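Local coordinates for protein peptidase, C14 family (Geobacter sulfurreducens PCA, PDB 3BIJ) that probably acts as a cysteine endopeptidase of the caspase-like C14 family, although its physiological role has not been established, at residues A[2-14]-A[70-83]. Sequence-based numbering, arbitrary orientation.
Sequences PKGIALALGLNAV and ALGKGDIFMLSYSG
Leu9 sets its CB at the edge of the Tyr81 ring, near the ring plane and 3.9 Å from CD2, while Leu11 reaches CE2 obliquely with CD1. One face of this ring lies over the backbone N of Gly83, and Trp103 stacks on the tyrosine. With CG anti to the backbone N (chi1 169°), the ring extends along the sheet, where its hydroxyl bonds to the carbonyl of His84. Phe77, stacked with Phe122, is met obliquely by Ile5 O at CD1 and by Leu7 CB at CZ (4.2 Å). Between the two rings, Leu7 and Leu79 lie side by side; these branched apolar chains suit a face covered by helix 57-70. The opposite face carries Gly4, Ala6, Ala8 and Gly10 beside Ile76, Met78 (a selenomethionine), Ser80 and Ser82, small residues on the first strand that admit helix 29-42 closely. Here Ser80 OG and Leu9 O share a water, and Ser82 OG bonds to Asp32.

At the strand entrance, Asp75 grips Lys3 twice: OD1 takes the backbone N at 3.0 Å on its anti side, and OD2 forms a salt bridge with NZ at 3.0 Å on its syn side, both donors well out of the carboxylate plane. Asp75 N closes a type II turn onto Gly72 O, with Gly74 at a positive phi (100°). Replacing Asp75 by alanine removes the carboxylate, and the Lys3 ammonium and backbone N-H would probably lose their shared acceptor. Beyond it, Leu7 N to Met78 O (2.7 Å) belongs to a regular ladder, its strands 8° from parallel. From strand 4-10 the chain runs through helix 29-42, strand 46-51 and helix 57-70 to 76-82; with 46-51 on its other edge, 4-10 lies between two parallel partners in the central sheet of a caspase-like alpha/beta/alpha sandwich.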
ATOM      1  N   PRO A   2      24.719  25.747 -42.088  1.00 67.83           N
ATOM      2  CA  PRO A   2      24.672  24.760 -40.972  1.00 66.41           C
ATOM      3  C   PRO A   2      23.883  23.508 -41.351  1.00 58.22           C
ATOM      4  O   PRO A   2      22.749  23.605 -41.794  1.00 63.86           O
ATOM      5  CB  PRO A   2      24.026  25.475 -39.796  1.00 63.62           C
ATOM      6  CG  PRO A   2      24.472  26.904 -40.054  1.00 68.87           C
ATOM      7  CD  PRO A   2      24.394  27.092 -41.583  1.00 68.78           C
ATOM      8  N   LYS A   3      24.474  22.332 -41.188  1.00 52.50           N
ATOM      9  CA  LYS A   3      23.760  21.098 -41.525  1.00 59.18           C
ATOM     10  C   LYS A   3      23.560  20.242 -40.273  1.00 63.37           C
ATOM     11  O   LYS A   3      23.843  20.695 -39.161  1.00 71.06           O
ATOM     12  CB  LYS A   3      24.527  20.320 -42.600  1.00 54.69           C
ATOM     13  CG  LYS A   3      26.010  20.169 -42.304  1.00 49.23           C
ATOM     14  CD  LYS A   3      26.763  19.656 -43.509  1.00 42.58           C
ATOM     15  CE  LYS A   3      28.254  19.599 -43.230  1.00 38.18           C
ATOM     16  NZ  LYS A   3      28.835  20.964 -43.112  1.00 40.29           N
ATOM     17  N   GLY A   4      23.086  19.010 -40.432  1.00 63.58           N
ATOM     18  CA  GLY A   4      22.872  18.191 -39.252  1.00 55.86           C
ATOM     19  C   GLY A   4      22.859  16.691 -39.467  1.00 52.45           C
ATOM     20  O   GLY A   4      22.304  16.203 -40.452  1.00 44.89           O
ATOM     21  N   ILE A   5      23.478  15.965 -38.539  1.00 45.28           N
ATOM     22  CA  ILE A   5      23.536  14.509 -38.597  1.00 40.24           C
ATOM     23  C   ILE A   5      22.985  13.952 -37.292  1.00 40.80           C
ATOM     24  O   ILE A   5      23.409  14.344 -36.208  1.00 41.00           O
ATOM     25  CB  ILE A   5      24.983  13.984 -38.769  1.00 40.65           C
ATOM     26  CG1 ILE A   5      25.532  14.395 -40.129  1.00 24.55           C
ATOM     27  CG2 ILE A   5      25.006  12.467 -38.587  1.00 27.80           C
ATOM     28  CD1 ILE A   5      26.977  14.026 -40.340  1.00 41.28           C
ATOM     29  N   ALA A   6      22.047  13.027 -37.411  1.00 38.67           N
ATOM     30  CA  ALA A   6      21.437  12.418 -36.252  1.00 37.95           C
ATOM     31  C   ALA A   6      21.669  10.907 -36.244  1.00 43.42           C
ATOM     32  O   ALA A   6      21.716  10.265 -37.301  1.00 47.46           O
ATOM     33  CB  ALA A   6      19.939  12.724 -36.244  1.00 39.14           C
ATOM     34  N   LEU A   7      21.810  10.356 -35.039  1.00 43.73           N
ATOM     35  CA  LEU A   7      22.012   8.924 -34.827  1.00 50.50           C
ATOM     36  C   LEU A   7      20.995   8.453 -33.777  1.00 49.26           C
ATOM     37  O   LEU A   7      21.138   8.748 -32.593  1.00 51.89           O
ATOM     38  CB  LEU A   7      23.422   8.648 -34.301  1.00 41.46           C
ATOM     39  CG  LEU A   7      24.130   7.363 -34.741  1.00 37.22           C
ATOM     40  CD1 LEU A   7      25.240   7.043 -33.741  1.00 35.68           C
ATOM     41  CD2 LEU A   7      23.166   6.213 -34.836  1.00 37.10           C
ATOM     42  N   ALA A   8      19.969   7.730 -34.215  1.00 48.73           N
ATOM     43  CA  ALA A   8      18.944   7.236 -33.310  1.00 44.63           C
ATOM     44  C   ALA A   8      19.258   5.782 -32.997  1.00 47.85           C
ATOM     45  O   ALA A   8      19.317   4.944 -33.898  1.00 51.10           O
ATOM     46  CB  ALA A   8      17.559   7.356 -33.960  1.00 48.63           C
ATOM     47  N   LEU A   9      19.470   5.492 -31.718  1.00 41.27           N
ATOM     48  CA  LEU A   9      19.785   4.148 -31.276  1.00 36.27           C
ATOM     49  C   LEU A   9      18.654   3.609 -30.430  1.00 39.51           C
ATOM     50  O   LEU A   9      18.142   4.299 -29.549  1.00 51.07           O
ATOM     51  CB  LEU A   9      21.058   4.146 -30.440  1.00 33.27           C
ATOM     52  CG  LEU A   9      22.328   4.730 -31.073  1.00 44.24           C
ATOM     53  CD1 LEU A   9      23.462   4.703 -30.055  1.00 22.09           C
ATOM     54  CD2 LEU A   9      22.703   3.925 -32.307  1.00 38.75           C
ATOM     55  N   GLY A  10      18.272   2.367 -30.694  1.00 43.31           N
ATOM     56  CA  GLY A  10      17.207   1.735 -29.940  1.00 44.01           C
ATOM     57  C   GLY A  10      17.487   0.248 -29.808  1.00 49.01           C
ATOM     58  O   GLY A  10      17.657  -0.451 -30.810  1.00 44.45           O
ATOM     59  N   LEU A  11      17.552  -0.242 -28.574  1.00 46.87           N
ATOM     60  CA  LEU A  11      17.819  -1.656 -28.353  1.00 42.68           C
ATOM     61  C   LEU A  11      16.838  -2.270 -27.389  1.00 46.21           C
ATOM     62  O   LEU A  11      16.951  -2.074 -26.183  1.00 46.86           O
ATOM     63  CB  LEU A  11      19.220  -1.860 -27.791  1.00 39.61           C
ATOM     64  CG  LEU A  11      20.355  -1.278 -28.620  1.00 39.95           C
ATOM     65  CD1 LEU A  11      20.689   0.113 -28.127  1.00 36.32           C
ATOM     66  CD2 LEU A  11      21.557  -2.191 -28.507  1.00 40.24           C
ATOM     67  N   ASN A  12      15.861  -3.010 -27.890  1.00 49.01           N
ATOM     68  CA  ASN A  12      14.947  -3.622 -26.947  1.00 57.11           C
ATOM     69  C   ASN A  12      15.301  -5.096 -26.756  1.00 55.15           C
ATOM     70  O   ASN A  12      14.450  -5.935 -26.467  1.00 48.21           O
ATOM     71  CB  ASN A  12      13.496  -3.423 -27.373  1.00 57.12           C
ATOM     72  CG  ASN A  12      13.300  -3.634 -28.819  1.00 56.10           C
ATOM     73  OD1 ASN A  12      13.898  -4.535 -29.403  1.00 70.45           O
ATOM     74  ND2 ASN A  12      12.454  -2.813 -29.429  1.00 50.49           N
ATOM     75  N   ALA A  13      16.592  -5.377 -26.924  1.00 50.93           N
ATOM     76  CA  ALA A  13      17.165  -6.701 -26.729  1.00 49.25           C
ATOM     77  C   ALA A  13      18.663  -6.598 -26.961  1.00 47.22           C
ATOM     78  O   ALA A  13      19.129  -5.686 -27.648  1.00 50.97           O
ATOM     79  CB  ALA A  13      16.556  -7.713 -27.691  1.00 51.96           C
ATOM     80  N   VAL A  14      19.417  -7.503 -26.347  1.00 48.83           N
ATOM     81  CA  VAL A  14      20.865  -7.544 -26.516  1.00 41.38           C
ATOM     82  C   VAL A  14      21.286  -9.001 -26.690  1.00 42.91           C
ATOM     83  O   VAL A  14      20.481  -9.914 -26.511  1.00 43.43           O
ATOM     84  CB  VAL A  14      21.619  -6.933 -25.318  1.00 41.12           C
ATOM     85  CG1 VAL A  14      21.221  -5.478 -25.164  1.00 48.30           C
ATOM     86  CG2 VAL A  14      21.350  -7.715 -24.044  1.00 41.43           C
ATOM     87  N   ALA A  70      32.791  14.575 -40.327  1.00 51.82           N
ATOM     88  CA  ALA A  70      31.965  15.233 -41.330  1.00 50.53           C
ATOM     89  C   ALA A  70      31.623  16.684 -41.009  1.00 52.10           C
ATOM     90  O   ALA A  70      32.093  17.607 -41.669  1.00 54.70           O
ATOM     91  CB  ALA A  70      30.688  14.445 -41.550  1.00 35.38           C
ATOM     92  N   LEU A  71      30.802  16.887 -39.989  1.00 54.54           N
ATOM     93  CA  LEU A  71      30.390  18.231 -39.649  1.00 54.75           C
ATOM     94  C   LEU A  71      31.443  19.080 -38.957  1.00 54.94           C
ATOM     95  O   LEU A  71      32.389  18.573 -38.345  1.00 51.81           O
ATOM     96  CB  LEU A  71      29.086  18.182 -38.846  1.00 52.09           C
ATOM     97  CG  LEU A  71      28.943  17.020 -37.874  1.00 57.49           C
ATOM     98  CD1 LEU A  71      29.745  17.333 -36.630  1.00 56.81           C
ATOM     99  CD2 LEU A  71      27.477  16.789 -37.529  1.00 54.16           C
ATOM    100  N   GLY A  72      31.278  20.390 -39.103  1.00 43.91           N
ATOM    101  CA  GLY A  72      32.201  21.336 -38.512  1.00 47.39           C
ATOM    102  C   GLY A  72      31.495  22.521 -37.882  1.00 51.08           C
ATOM    103  O   GLY A  72      30.280  22.489 -37.653  1.00 45.11           O
ATOM    104  N   LYS A  73      32.268  23.566 -37.603  1.00 56.31           N
ATOM    105  CA  LYS A  73      31.766  24.792 -36.985  1.00 62.66           C
ATOM    106  C   LYS A  73      30.424  25.223 -37.549  1.00 60.50           C
ATOM    107  O   LYS A  73      30.282  25.468 -38.748  1.00 62.45           O
ATOM    108  CB  LYS A  73      32.789  25.934 -37.144  1.00 74.53           C
ATOM    109  CG  LYS A  73      33.177  26.281 -38.601  1.00 90.85           C
ATOM    110  CD  LYS A  73      34.334  27.309 -38.692  1.00 93.64           C
ATOM    111  CE  LYS A  73      34.681  27.679 -40.152  1.00 99.36           C
ATOM    112  NZ  LYS A  73      35.100  26.531 -41.025  1.00 93.97           N
ATOM    113  N   GLY A  74      29.434  25.314 -36.669  1.00 59.44           N
ATOM    114  CA  GLY A  74      28.107  25.716 -37.100  1.00 63.26           C
ATOM    115  C   GLY A  74      27.132  24.560 -37.275  1.00 60.29           C
ATOM    116  O   GLY A  74      25.920  24.736 -37.161  1.00 59.71           O
ATOM    117  N   ASP A  75      27.649  23.371 -37.554  1.00 57.78           N
ATOM    118  CA  ASP A  75      26.775  22.233 -37.741  1.00 58.75           C
ATOM    119  C   ASP A  75      26.296  21.714 -36.395  1.00 58.36           C
ATOM    120  O   ASP A  75      26.636  22.266 -35.345  1.00 52.73           O
ATOM    121  CB  ASP A  75      27.497  21.127 -38.507  1.00 65.57           C
ATOM    122  CG  ASP A  75      28.076  21.613 -39.825  1.00 67.26           C
ATOM    123  OD1 ASP A  75      27.404  22.416 -40.508  1.00 55.33           O
ATOM    124  OD2 ASP A  75      29.194  21.180 -40.176  1.00 68.69           O
ATOM    125  N   ILE A  76      25.507  20.646 -36.429  1.00 53.72           N
ATOM    126  CA  ILE A  76      24.978  20.057 -35.209  1.00 47.50           C
ATOM    127  C   ILE A  76      24.776  18.540 -35.307  1.00 47.23           C
ATOM    128  O   ILE A  76      24.189  18.026 -36.260  1.00 51.22           O
ATOM    129  CB  ILE A  76      23.640  20.708 -34.841  1.00 47.92           C
ATOM    130  CG1 ILE A  76      23.039  19.998 -33.617  1.00 56.72           C
ATOM    131  CG2 ILE A  76      22.677  20.646 -36.028  1.00 42.84           C
ATOM    132  CD1 ILE A  76      21.745  20.615 -33.109  1.00 29.48           C
ATOM    133  N   PHE A  77      25.262  17.833 -34.299  1.00 47.40           N
ATOM    134  CA  PHE A  77      25.139  16.389 -34.235  1.00 45.08           C
ATOM    135  C   PHE A  77      24.099  16.021 -33.182  1.00 48.79           C
ATOM    136  O   PHE A  77      24.113  16.553 -32.074  1.00 48.94           O
ATOM    137  CB  PHE A  77      26.480  15.770 -33.861  1.00 41.78           C
ATOM    138  CG  PHE A  77      26.421  14.289 -33.663  1.00 50.81           C
ATOM    139  CD1 PHE A  77      26.052  13.453 -34.702  1.00 58.79           C
ATOM    140  CD2 PHE A  77      26.745  13.724 -32.437  1.00 58.43           C
ATOM    141  CE1 PHE A  77      26.005  12.066 -34.526  1.00 55.93           C
ATOM    142  CE2 PHE A  77      26.703  12.338 -32.248  1.00 55.95           C
ATOM    143  CZ  PHE A  77      26.334  11.512 -33.295  1.00 57.85           C
HETATM  144  N   MSE A  78      23.191  15.119 -33.533  1.00 42.34           N
HETATM  145  CA  MSE A  78      22.172  14.687 -32.599  1.00 32.23           C
HETATM  146  C   MSE A  78      22.295  13.196 -32.317  1.00 41.65           C
HETATM  147  O   MSE A  78      22.293  12.376 -33.242  1.00 41.18           O
HETATM  148  CB  MSE A  78      20.781  14.963 -33.148  1.00 30.32           C
HETATM  149  CG  MSE A  78      19.704  14.736 -32.125  1.00 32.40           C
HETATM  150 SE   MSE A  78      17.945  14.745 -32.848  1.00 64.27          SE
HETATM  151  CE  MSE A  78      17.300  13.099 -32.091  1.00 41.84           C
ATOM    152  N   LEU A  79      22.388  12.848 -31.038  1.00 39.40           N
ATOM    153  CA  LEU A  79      22.489  11.451 -30.627  1.00 45.27           C
ATOM    154  C   LEU A  79      21.386  11.112 -29.643  1.00 39.17           C
ATOM    155  O   LEU A  79      21.309  11.703 -28.571  1.00 50.25           O
ATOM    156  CB  LEU A  79      23.842  11.182 -29.964  1.00 40.86           C
ATOM    157  CG  LEU A  79      24.066   9.807 -29.314  1.00 43.63           C
ATOM    158  CD1 LEU A  79      23.783   8.688 -30.309  1.00 28.17           C
ATOM    159  CD2 LEU A  79      25.520   9.718 -28.829  1.00 39.70           C
ATOM    160  N   SER A  80      20.528  10.171 -30.009  1.00 29.89           N
ATOM    161  CA  SER A  80      19.461   9.762 -29.114  1.00 38.42           C
ATOM    162  C   SER A  80      19.692   8.288 -28.829  1.00 40.78           C
ATOM    163  O   SER A  80      20.168   7.560 -29.698  1.00 41.75           O
ATOM    164  CB  SER A  80      18.082   9.967 -29.746  1.00 35.80           C
ATOM    165  OG  SER A  80      17.903   9.116 -30.857  1.00 46.24           O
ATOM    166  N   TYR A  81      19.368   7.855 -27.613  1.00 35.51           N
ATOM    167  CA  TYR A  81      19.573   6.468 -27.229  1.00 33.22           C
ATOM    168  C   TYR A  81      18.529   5.931 -26.273  1.00 39.94           C
ATOM    169  O   TYR A  81      18.220   6.545 -25.249  1.00 39.78           O
ATOM    170  CB  TYR A  81      20.961   6.295 -26.585  1.00 42.94           C
ATOM    171  CG  TYR A  81      21.195   4.954 -25.898  1.00 37.48           C
ATOM    172  CD1 TYR A  81      20.942   4.776 -24.531  1.00 45.05           C
ATOM    173  CD2 TYR A  81      21.648   3.854 -26.623  1.00 45.67           C
ATOM    174  CE1 TYR A  81      21.134   3.532 -23.915  1.00 39.32           C
ATOM    175  CE2 TYR A  81      21.837   2.610 -26.024  1.00 35.29           C
ATOM    176  CZ  TYR A  81      21.579   2.452 -24.672  1.00 45.89           C
ATOM    177  OH  TYR A  81      21.756   1.218 -24.084  1.00 37.67           O
ATOM    178  N   SER A  82      17.979   4.779 -26.624  1.00 33.28           N
ATOM    179  CA  SER A  82      17.024   4.114 -25.770  1.00 37.91           C
ATOM    180  C   SER A  82      17.503   2.685 -25.643  1.00 35.50           C
ATOM    181  O   SER A  82      17.581   1.942 -26.623  1.00 37.96           O
ATOM    182  CB  SER A  82      15.609   4.183 -26.341  1.00 36.69           C
ATOM    183  OG  SER A  82      15.057   5.462 -26.102  1.00 43.92           O
ATOM    184  N   GLY A  83      17.868   2.329 -24.421  1.00 45.97           N
ATOM    185  CA  GLY A  83      18.354   0.992 -24.145  1.00 47.58           C
ATOM    186  C   GLY A  83      18.669   0.905 -22.670  1.00 49.83           C
ATOM    187  O   GLY A  83      18.313   1.799 -21.906  1.00 40.31           O
TER
HETATM  188  O   HOH W   1      17.066   6.785 -29.978  1.00 41.92           O